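PDB 5I4M: amidase, hydantoinase/carbamoylase family from Burkholderia vietnamiensis, which probably hydrolyses N-carbamoyl-L-amino acids at a two-zinc active site, as an amidase of the peptidase M20 family. Local coordinates for residues Lys26-Leu32 / Glu125-Ser129; Ile135-Val141 / Met425-Glu431. All coordinates share one frame; numbering follows the deposited sequence. Where two conformers were deposited one is given.

Interaction 1: Lys26-Leu32 / Glu125-Ser129; sequences KVDGRRL and EVIRS
R31 and E125 form a two-pronged salt bridge between helix 29-39 and helix 117-132. The guanidinium meets the carboxylate side-on. R31 NE donates to E125 OE2 at 2.8 Å, on its syn lone pair, and R31 NH2 donates to E125 OE1 at 2.9 Å. Both oxygens lie close to the guanidinium plane, although the two groups are turned 32° against each other. E125 OE1 has a second donor, the backbone N of D28, at 2.7 Å. That N-H comes from above the carboxylate plane, on the face opposite R31 NH2. With three bonds on its two oxygens, the buried carboxylate is held against rotation and probably stays ionised. D28 is the N-cap of helix 29-39: its OD1 accepts from R31 N at 3.0 Å. E125 therefore binds the N-cap backbone as well as a side chain of the helix's first turn.

CB of R128 lies over one face of the R31 guanidinium, toward the rim, 3.5 Å from NH2 of R31. CB of D28 lies over the opposite face, also toward the rim. D132, one turn beyond R128, forms a further salt bridge with R31 NH2. The R128 guanidinium makes a cation-pi contact with W69. S129 OG approaches CA of V27 to 3.4 Å, and one water joins it to K26 O. With CG anti to the backbone N (chi1 174°), E125 sets CG beside CB of V27 at 3.7 Å; the bend at chi2 (58°) then swings the carboxylate to R31 and D28. L32 packs its CB on the CG of E125 at 4.0 Å. L32 also touches I414 and A418 of helix 411-429. The arrangement is a capped helix start docked on a neighbouring helix through a buried salt bridge, at the helical periphery of the M20 zinc-binding domain and away from the two zinc ions.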
# COMPACT_ATOMS: atom_id res chain seq x y z
N LYS A 26 27.68 -39.92 -8.51
CA LYS A 26 27.12 -39.00 -7.53
C LYS A 26 27.55 -37.58 -7.86
O LYS A 26 28.50 -37.36 -8.63
CB LYS A 26 27.53 -39.38 -6.10
CG LYS A 26 29.03 -39.57 -5.90
CD LYS A 26 29.33 -39.94 -4.44
CE LYS A 26 30.83 -39.93 -4.16
NZ LYS A 26 31.54 -41.03 -4.87
N VAL A 27 26.85 -36.62 -7.29
CA VAL A 27 27.10 -35.22 -7.62
C VAL A 27 28.34 -34.73 -6.88
O VAL A 27 28.84 -35.36 -5.94
CB VAL A 27 25.88 -34.34 -7.30
CG1 VAL A 27 24.66 -34.83 -8.07
CG2 VAL A 27 25.61 -34.34 -5.81
N ASP A 28 28.85 -33.59 -7.35
CA ASP A 28 29.89 -32.83 -6.66
C ASP A 28 29.16 -31.84 -5.76
O ASP A 28 28.72 -30.79 -6.22
CB ASP A 28 30.80 -32.14 -7.68
CG ASP A 28 31.98 -31.41 -7.04
OD1 ASP A 28 31.88 -30.96 -5.88
OD2 ASP A 28 33.01 -31.28 -7.74
N GLY A 29 29.02 -32.18 -4.48
CA GLY A 29 28.19 -31.37 -3.60
C GLY A 29 28.73 -29.97 -3.37
O GLY A 29 27.97 -29.01 -3.26
N ARG A 30 30.05 -29.84 -3.29
CA ARG A 30 30.63 -28.51 -3.09
C ARG A 30 30.46 -27.65 -4.33
O ARG A 30 30.15 -26.46 -4.22
CB ARG A 30 32.12 -28.63 -2.73
CG ARG A 30 32.77 -27.26 -2.53
CD ARG A 30 34.24 -27.36 -2.17
NE ARG A 30 35.01 -28.06 -3.19
CZ ARG A 30 36.33 -28.22 -3.14
NH1 ARG A 30 37.03 -27.71 -2.12
NH2 ARG A 30 36.96 -28.87 -4.11
N ARG A 31 30.64 -28.24 -5.52
CA ARG A 31 30.42 -27.48 -6.75
C ARG A 31 29.00 -26.94 -6.80
O ARG A 31 28.78 -25.78 -7.15
CB ARG A 31 30.71 -28.37 -7.96
CG ARG A 31 30.56 -27.65 -9.29
CD ARG A 31 31.09 -28.53 -10.42
NE ARG A 31 30.36 -29.78 -10.53
CZ ARG A 31 30.78 -30.83 -11.21
NH1 ARG A 31 31.96 -30.78 -11.84
NH2 ARG A 31 30.06 -31.95 -11.27
N LEU A 32 28.01 -27.77 -6.44
CA LEU A 32 26.62 -27.32 -6.43
C LEU A 32 26.40 -26.24 -5.38
O LEU A 32 25.80 -25.20 -5.67
CB LEU A 32 25.70 -28.52 -6.17
CG LEU A 32 24.22 -28.20 -5.95
CD1 LEU A 32 23.65 -27.41 -7.10
CD2 LEU A 32 23.45 -29.51 -5.76
N GLU A 125 24.03 -29.21 -12.10
CA GLU A 125 24.97 -30.14 -11.47
C GLU A 125 24.79 -31.56 -12.00
O GLU A 125 25.77 -32.30 -12.12
CB GLU A 125 24.81 -30.09 -9.95
CG GLU A 125 25.64 -31.14 -9.17
CD GLU A 125 27.14 -31.06 -9.43
OE1 GLU A 125 27.80 -32.13 -9.43
OE2 GLU A 125 27.68 -29.94 -9.63
N VAL A 126 23.55 -31.95 -12.34
CA VAL A 126 23.34 -33.25 -12.98
C VAL A 126 24.07 -33.29 -14.32
O VAL A 126 24.76 -34.26 -14.64
CB VAL A 126 21.84 -33.53 -13.15
CG1 VAL A 126 21.62 -34.72 -14.07
CG2 VAL A 126 21.21 -33.81 -11.81
N ILE A 127 23.95 -32.23 -15.11
CA ILE A 127 24.64 -32.16 -16.40
C ILE A 127 26.15 -32.31 -16.19
O ILE A 127 26.82 -33.10 -16.86
CB ILE A 127 24.31 -30.85 -17.11
CG1 ILE A 127 22.81 -30.78 -17.44
CG2 ILE A 127 25.17 -30.69 -18.36
CD1 ILE A 127 22.35 -31.85 -18.37
N ARG A 128 26.70 -31.53 -15.26
CA ARG A 128 28.14 -31.58 -15.03
C ARG A 128 28.57 -32.95 -14.52
O ARG A 128 29.66 -33.43 -14.86
CB ARG A 128 28.54 -30.49 -14.03
CG ARG A 128 28.37 -29.07 -14.56
CD ARG A 128 28.65 -28.06 -13.47
NE ARG A 128 28.94 -26.72 -14.00
CZ ARG A 128 28.94 -25.61 -13.26
NH1 ARG A 128 28.66 -25.66 -11.96
NH2 ARG A 128 29.23 -24.44 -13.83
N SER A 129 27.73 -33.58 -13.71
CA SER A 129 28.09 -34.89 -13.17
C SER A 129 28.03 -35.96 -14.24
O SER A 129 28.85 -36.89 -14.24
CB SER A 129 27.17 -35.23 -12.00
OG SER A 129 27.51 -34.47 -10.86
O HOH W 1 30.17 -35.68 -10.07

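Interaction 2: Ile135-Val141 / Met425-Glu431; sequences IETEHPV and MLSRACE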
# COMPACT_ATOMS: atom_id res chain seq x y z
N ILE A 135 29.04 -40.26 -18.87
CA ILE A 135 27.82 -41.02 -19.06
C ILE A 135 27.10 -40.53 -20.31
O ILE A 135 26.82 -39.33 -20.45
CB ILE A 135 26.91 -40.91 -17.83
CG1 ILE A 135 27.57 -41.58 -16.63
CG2 ILE A 135 25.53 -41.50 -18.12
CD1 ILE A 135 26.85 -41.32 -15.33
N GLU A 136 26.80 -41.46 -21.20
CA GLU A 136 25.92 -41.20 -22.34
C GLU A 136 24.53 -41.71 -21.99
O GLU A 136 24.38 -42.86 -21.56
CB GLU A 136 26.45 -41.90 -23.59
CG GLU A 136 25.51 -41.82 -24.78
CD GLU A 136 26.09 -42.49 -26.02
OE1 GLU A 136 26.09 -43.74 -26.09
OE2 GLU A 136 26.55 -41.76 -26.93
N THR A 137 23.53 -40.86 -22.16
CA THR A 137 22.14 -41.23 -21.96
C THR A 137 21.47 -41.55 -23.29
O THR A 137 21.89 -41.07 -24.35
CB THR A 137 21.37 -40.11 -21.25
OG1 THR A 137 21.39 -38.92 -22.05
CG2 THR A 137 22.00 -39.81 -19.89
N GLU A 138 20.41 -42.36 -23.22
CA GLU A 138 19.65 -42.67 -24.43
C GLU A 138 18.81 -41.48 -24.86
O GLU A 138 18.87 -41.04 -26.02
CB GLU A 138 18.77 -43.89 -24.18
CG GLU A 138 18.05 -44.41 -25.41
CD GLU A 138 18.87 -45.43 -26.19
OE1 GLU A 138 18.27 -46.13 -27.03
OE2 GLU A 138 20.10 -45.53 -25.96
N HIS A 139 18.03 -40.94 -23.96
CA HIS A 139 17.27 -39.73 -24.19
C HIS A 139 18.15 -38.51 -23.91
O HIS A 139 18.97 -38.54 -22.99
CB HIS A 139 16.04 -39.68 -23.28
CG HIS A 139 15.07 -40.80 -23.50
ND1 HIS A 139 13.88 -40.63 -24.19
CD2 HIS A 139 15.09 -42.09 -23.10
CE1 HIS A 139 13.23 -41.78 -24.21
NE2 HIS A 139 13.94 -42.68 -23.56
N PRO A 140 17.96 -37.42 -24.64
CA PRO A 140 18.60 -36.17 -24.24
C PRO A 140 18.09 -35.75 -22.87
O PRO A 140 17.01 -36.16 -22.43
CB PRO A 140 18.17 -35.17 -25.33
CG PRO A 140 16.90 -35.75 -25.88
CD PRO A 140 17.09 -37.24 -25.81
N VAL A 141 18.89 -34.94 -22.19
CA VAL A 141 18.55 -34.40 -20.88
C VAL A 141 18.54 -32.88 -20.99
O VAL A 141 19.39 -32.30 -21.66
CB VAL A 141 19.57 -34.88 -19.82
CG1 VAL A 141 19.46 -34.06 -18.55
CG2 VAL A 141 19.37 -36.38 -19.53
N MET A 425 16.59 -39.10 -12.75
CA MET A 425 16.71 -38.71 -14.15
C MET A 425 17.45 -39.77 -14.95
O MET A 425 17.03 -40.14 -16.05
CB MET A 425 17.42 -37.36 -14.27
CG MET A 425 16.60 -36.20 -13.73
SD MET A 425 17.46 -34.64 -14.05
CE MET A 425 17.37 -34.56 -15.84
N LEU A 426 18.56 -40.28 -14.41
CA LEU A 426 19.30 -41.33 -15.09
C LEU A 426 18.41 -42.54 -15.36
O LEU A 426 18.46 -43.13 -16.44
CB LEU A 426 20.51 -41.76 -14.27
CG LEU A 426 21.83 -41.10 -14.61
CD1 LEU A 426 22.88 -41.58 -13.63
CD2 LEU A 426 22.23 -41.42 -16.05
N SER A 427 17.60 -42.92 -14.37
CA SER A 427 16.73 -44.07 -14.52
C SER A 427 15.84 -43.93 -15.75
O SER A 427 15.68 -44.88 -16.53
CB SER A 427 15.90 -44.25 -13.26
OG SER A 427 15.10 -45.41 -13.34
N ARG A 428 15.27 -42.75 -15.96
CA ARG A 428 14.37 -42.59 -17.09
C ARG A 428 15.09 -42.26 -18.39
O ARG A 428 14.65 -42.67 -19.47
CB ARG A 428 13.33 -41.51 -16.77
CG ARG A 428 12.69 -41.74 -15.40
CD ARG A 428 11.19 -41.82 -15.49
NE ARG A 428 10.73 -42.76 -16.51
CZ ARG A 428 9.47 -42.86 -16.91
NH1 ARG A 428 8.54 -42.07 -16.38
NH2 ARG A 428 9.13 -43.74 -17.84
N ALA A 429 16.21 -41.52 -18.31
CA ALA A 429 16.89 -41.11 -19.53
C ALA A 429 17.66 -42.25 -20.17
O ALA A 429 18.05 -42.14 -21.34
CB ALA A 429 17.84 -39.94 -19.23
N CYS A 430 17.88 -43.34 -19.45
CA CYS A 430 18.57 -44.50 -19.98
C CYS A 430 17.61 -45.60 -20.42
O CYS A 430 18.05 -46.69 -20.80
CB CYS A 430 19.57 -45.04 -18.96
SG CYS A 430 21.01 -43.96 -18.82
N GLU A 431 16.31 -45.34 -20.39
CA GLU A 431 15.36 -46.29 -20.97
C GLU A 431 15.56 -46.32 -22.48
O GLU A 431 15.68 -45.26 -23.11
CB GLU A 431 13.92 -45.89 -20.61
CG GLU A 431 13.64 -45.96 -19.12
CD GLU A 431 12.30 -45.37 -18.72
OE1 GLU A 431 11.52 -44.97 -19.60
OE2 GLU A 431 12.04 -45.30 -17.50
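H139 turns its ring toward the end of helix 411-429 because CG stands anti to its own carbonyl carbon (chi1 -61°). The ring edge then faces the segment after the helix, with H139 NE2 3.1 Å from E431 O. ND1 is taken by A97 O, and H205 stacks on the ring. V141 places CG1 anti to its backbone N (chi1 165°), which brings it tightly against CE of M425, at 3.5 Å.

Between these side chains the backbones meet at A429 O. The N of H139 donates to A429 O at 2.9 Å, nearly straight (172°) and in the carbonyl plane. E138 N adds a weak bond to the same oxygen. T137 OG1 donates to H139 O at 2.6 Å, which ties the loop to itself at this turn.

Apolar groups fill the side nearer the helix body. CB of A429 lies against V141 CG2 at 3.9 Å. CD2 of L426 and CG2 of I135 meet tip to tip, also at 3.9 Å, while T137 crosses L426 at about a right angle. Beside strands 99-103 and 206-212, R428 holds E431 in a side-on salt bridge through NE and NH2, and E431 OE1 also bonds H205. The E138 carboxylate forms a salt bridge with R92.

The carbonyl of A429, the last helical residue, is thus met by one strong loop N-H, from H139, and a weak second one from E138. The loop so supplies a polar partner to the C-terminal end of the helix, while M425 and A429 pack on V141.

How the interactions relate
The two contacts lie on the same side of the chain's centre, with their own centres about 16 Å apart. They come in series: interaction 1 is complete at 125-129, and interaction 2 opens at 135-141, just after the same helix 117-132 ends. Helix 411-429 is the other shared element. It carries 425-429, and its N419 bonds the backbone N of V27. The contacts touch directly: V126 CG1 packs 4.2 Å from M425 SD, and I127 packs on V141. Together they set an N-terminal helix start on helix 117-132, and the end of helix 411-429 on the loop that follows helix 117-132 and the start of strand 141-145, away from the zinc sites.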